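Local atomic coordinates of putative D-lactate dehydrogenase (Chlamydomonas reinhardtii, PDB entry 4ZGS), a protein that probably reduces pyruvate to D-lactate using a nicotinamide dinucleotide as hydride donor. Residues A[52-55]-A[56-60]. Numbering follows the deposited sequence.
Sequences GPMQ and KVFTD
The end of helix 44-57, the crossover helix of a beta-alpha-beta unit, is where Met54 and Phe58 meet, as the chain leaves the last turn and heads for strand 60-63. The carbonyl oxygen of Met54 holds this exit. It takes two amide protons at once: Phe58 N donates to Met54 O over 2.8 Å, almost in line with the carbonyl bond (C=O...N 167°), while Val57 N lies 3.2 Å from Met54 O, well above the carbonyl plane and at a much sharper angle. Just before this, the bonding is already slack: Lys56 N divides itself between weak bonds to Gly52 O (3.4 Å) and Pro53 O (3.3 Å).

The side chains of Met54 and Phe58 make a Met-aromatic contact across the same turn. Met54 bends at chi2 and again at chi3 (-72°), and its sulfur approaches the ring obliquely, with SD 4.2 Å from Phe58 CE2. Phe58 in turn has CG beside its own backbone N (chi1 -50°), which leaves CD2 3.6 Å from Met54 O; the ring therefore sits against both the sulfur and the carbonyl oxygen of one residue. Val57 lays CG1 over the centre of one ring face, 3.8 Å above the plane, and its other methyl, CG2, rests 3.9 Å from Pro53 O. Lys56 runs outward as an extended chain, its CB against the Pro53 carbonyl oxygen and its CG against that of Gly52.

Met54 and Phe58 are both buried: Met54 packs on Cys39 of strand 36-39 and on Phe63 of strand 60-63, and Phe58 on Cys37. Helix 341-359 borders the turn through Ile352, which meets Pro53 and Val57, and Ile355, which meets Phe58, while Val32 of helix 26-33 touches both Val57 and Phe58.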
ATOM      1  N   GLY A  52       5.184 -29.730  13.707  1.00 47.84           N
ATOM      2  CA  GLY A  52       6.429 -30.478  13.784  1.00 48.21           C
ATOM      3  C   GLY A  52       6.645 -31.107  15.147  1.00 58.56           C
ATOM      4  O   GLY A  52       6.877 -32.318  15.260  1.00 70.73           O
ATOM      5  N   PRO A  53       6.580 -30.295  16.205  1.00 51.66           N
ATOM      6  CA  PRO A  53       6.694 -30.867  17.558  1.00 51.45           C
ATOM      7  C   PRO A  53       5.640 -31.924  17.887  1.00 56.18           C
ATOM      8  O   PRO A  53       5.945 -32.897  18.590  1.00 62.29           O
ATOM      9  CB  PRO A  53       6.509 -29.654  18.471  1.00 50.88           C
ATOM     10  CG  PRO A  53       6.922 -28.458  17.604  1.00 50.84           C
ATOM     11  CD  PRO A  53       6.524 -28.823  16.201  1.00 42.46           C
ATOM     12  N   MET A  54       4.429 -31.756  17.363  1.00 56.86           N
ATOM     13  CA  MET A  54       3.331 -32.647  17.709  1.00 50.90           C
ATOM     14  C   MET A  54       3.516 -34.023  17.116  1.00 55.47           C
ATOM     15  O   MET A  54       3.160 -35.025  17.747  1.00 53.53           O
ATOM     16  CB  MET A  54       1.979 -32.093  17.249  1.00 41.18           C
ATOM     17  CG  MET A  54       1.568 -30.815  17.931  1.00 48.50           C
ATOM     18  SD  MET A  54       0.333 -30.976  19.221  1.00 87.20           S
ATOM     19  CE  MET A  54      -1.143 -31.324  18.284  1.00110.86           C
ATOM     20  N   GLN A  55       4.071 -34.077  15.910  1.00 59.57           N
ATOM     21  CA  GLN A  55       4.178 -35.350  15.220  1.00 64.97           C
ATOM     22  C   GLN A  55       5.391 -36.121  15.736  1.00 68.42           C
ATOM     23  O   GLN A  55       5.513 -37.318  15.485  1.00 75.18           O
ATOM     24  CB  GLN A  55       4.260 -35.133  13.704  1.00 68.21           C
ATOM     25  CG  GLN A  55       3.228 -34.108  13.195  1.00 72.70           C
ATOM     26  CD  GLN A  55       3.243 -33.869  11.672  1.00 75.06           C
ATOM     27  OE1 GLN A  55       3.525 -32.773  11.216  1.00 69.26           O
ATOM     28  NE2 GLN A  55       2.880 -34.885  10.898  1.00 84.52           N
ATOM     29  N   LYS A  56       6.257 -35.450  16.495  1.00 65.79           N
ATOM     30  CA  LYS A  56       7.344 -36.137  17.191  1.00 69.70           C
ATOM     31  C   LYS A  56       6.870 -36.858  18.455  1.00 69.82           C
ATOM     32  O   LYS A  56       7.513 -37.804  18.908  1.00 74.18           O
ATOM     33  CB  LYS A  56       8.490 -35.179  17.530  1.00 72.17           C
ATOM     34  CG  LYS A  56       9.343 -34.819  16.322  1.00 78.12           C
ATOM     35  CD  LYS A  56      10.457 -33.838  16.673  1.00 85.83           C
ATOM     36  CE  LYS A  56      11.256 -33.459  15.425  1.00 93.64           C
ATOM     37  NZ  LYS A  56      12.283 -32.399  15.638  1.00 94.09           N
ATOM     38  N   VAL A  57       5.748 -36.412  19.011  1.00 63.18           N
ATOM     39  CA  VAL A  57       5.190 -36.978  20.234  1.00 62.33           C
ATOM     40  C   VAL A  57       3.986 -37.845  19.942  1.00 65.85           C
ATOM     41  O   VAL A  57       3.961 -39.013  20.317  1.00 73.34           O
ATOM     42  CB  VAL A  57       4.819 -35.906  21.259  1.00 59.97           C
ATOM     43  CG1 VAL A  57       4.090 -36.517  22.427  1.00 60.74           C
ATOM     44  CG2 VAL A  57       6.071 -35.203  21.735  1.00 59.60           C
ATOM     45  N   PHE A  58       2.963 -37.277  19.326  1.00 64.24           N
ATOM     46  CA  PHE A  58       1.755 -38.047  19.048  1.00 59.42           C
ATOM     47  C   PHE A  58       1.841 -38.688  17.667  1.00 57.80           C
ATOM     48  O   PHE A  58       2.239 -38.053  16.695  1.00 66.85           O
ATOM     49  CB  PHE A  58       0.519 -37.162  19.177  1.00 56.34           C
ATOM     50  CG  PHE A  58       0.476 -36.393  20.459  1.00 54.31           C
ATOM     51  CD1 PHE A  58       0.211 -37.034  21.657  1.00 59.42           C
ATOM     52  CD2 PHE A  58       0.778 -35.050  20.481  1.00 51.63           C
ATOM     53  CE1 PHE A  58       0.198 -36.323  22.855  1.00 55.22           C
ATOM     54  CE2 PHE A  58       0.775 -34.341  21.670  1.00 49.30           C
ATOM     55  CZ  PHE A  58       0.477 -34.966  22.848  1.00 47.14           C
ATOM     56  N   THR A  59       1.516 -39.971  17.609  1.00 56.46           N
ATOM     57  CA  THR A  59       1.616 -40.761  16.393  1.00 65.43           C
ATOM     58  C   THR A  59       0.598 -40.339  15.310  1.00 65.80           C
ATOM     59  O   THR A  59       0.906 -40.362  14.120  1.00 62.48           O
ATOM     60  CB  THR A  59       1.415 -42.251  16.719  1.00 77.34           C
ATOM     61  OG1 THR A  59       1.948 -43.070  15.669  1.00 81.60           O
ATOM     62  CG2 THR A  59      -0.060 -42.546  16.898  1.00 82.32           C
ATOM     63  N   ASP A  60      -0.627 -40.030  15.738  1.00 81.75           N
ATOM     64  CA  ASP A  60      -1.715 -39.595  14.861  1.00 78.94           C
ATOM     65  C   ASP A  60      -2.143 -38.226  15.312  1.00 81.01           C
ATOM     66  O   ASP A  60      -2.625 -38.057  16.435  1.00 79.61           O
ATOM     67  CB  ASP A  60      -2.928 -40.528  14.903  1.00 84.79           C
ATOM     68  CG  ASP A  60      -2.638 -41.907  14.338  1.00101.07           C
ATOM     69  OD1 ASP A  60      -1.783 -42.002  13.429  1.00107.40           O
ATOM     70  OD2 ASP A  60      -3.264 -42.896  14.802  1.00104.19           O
TER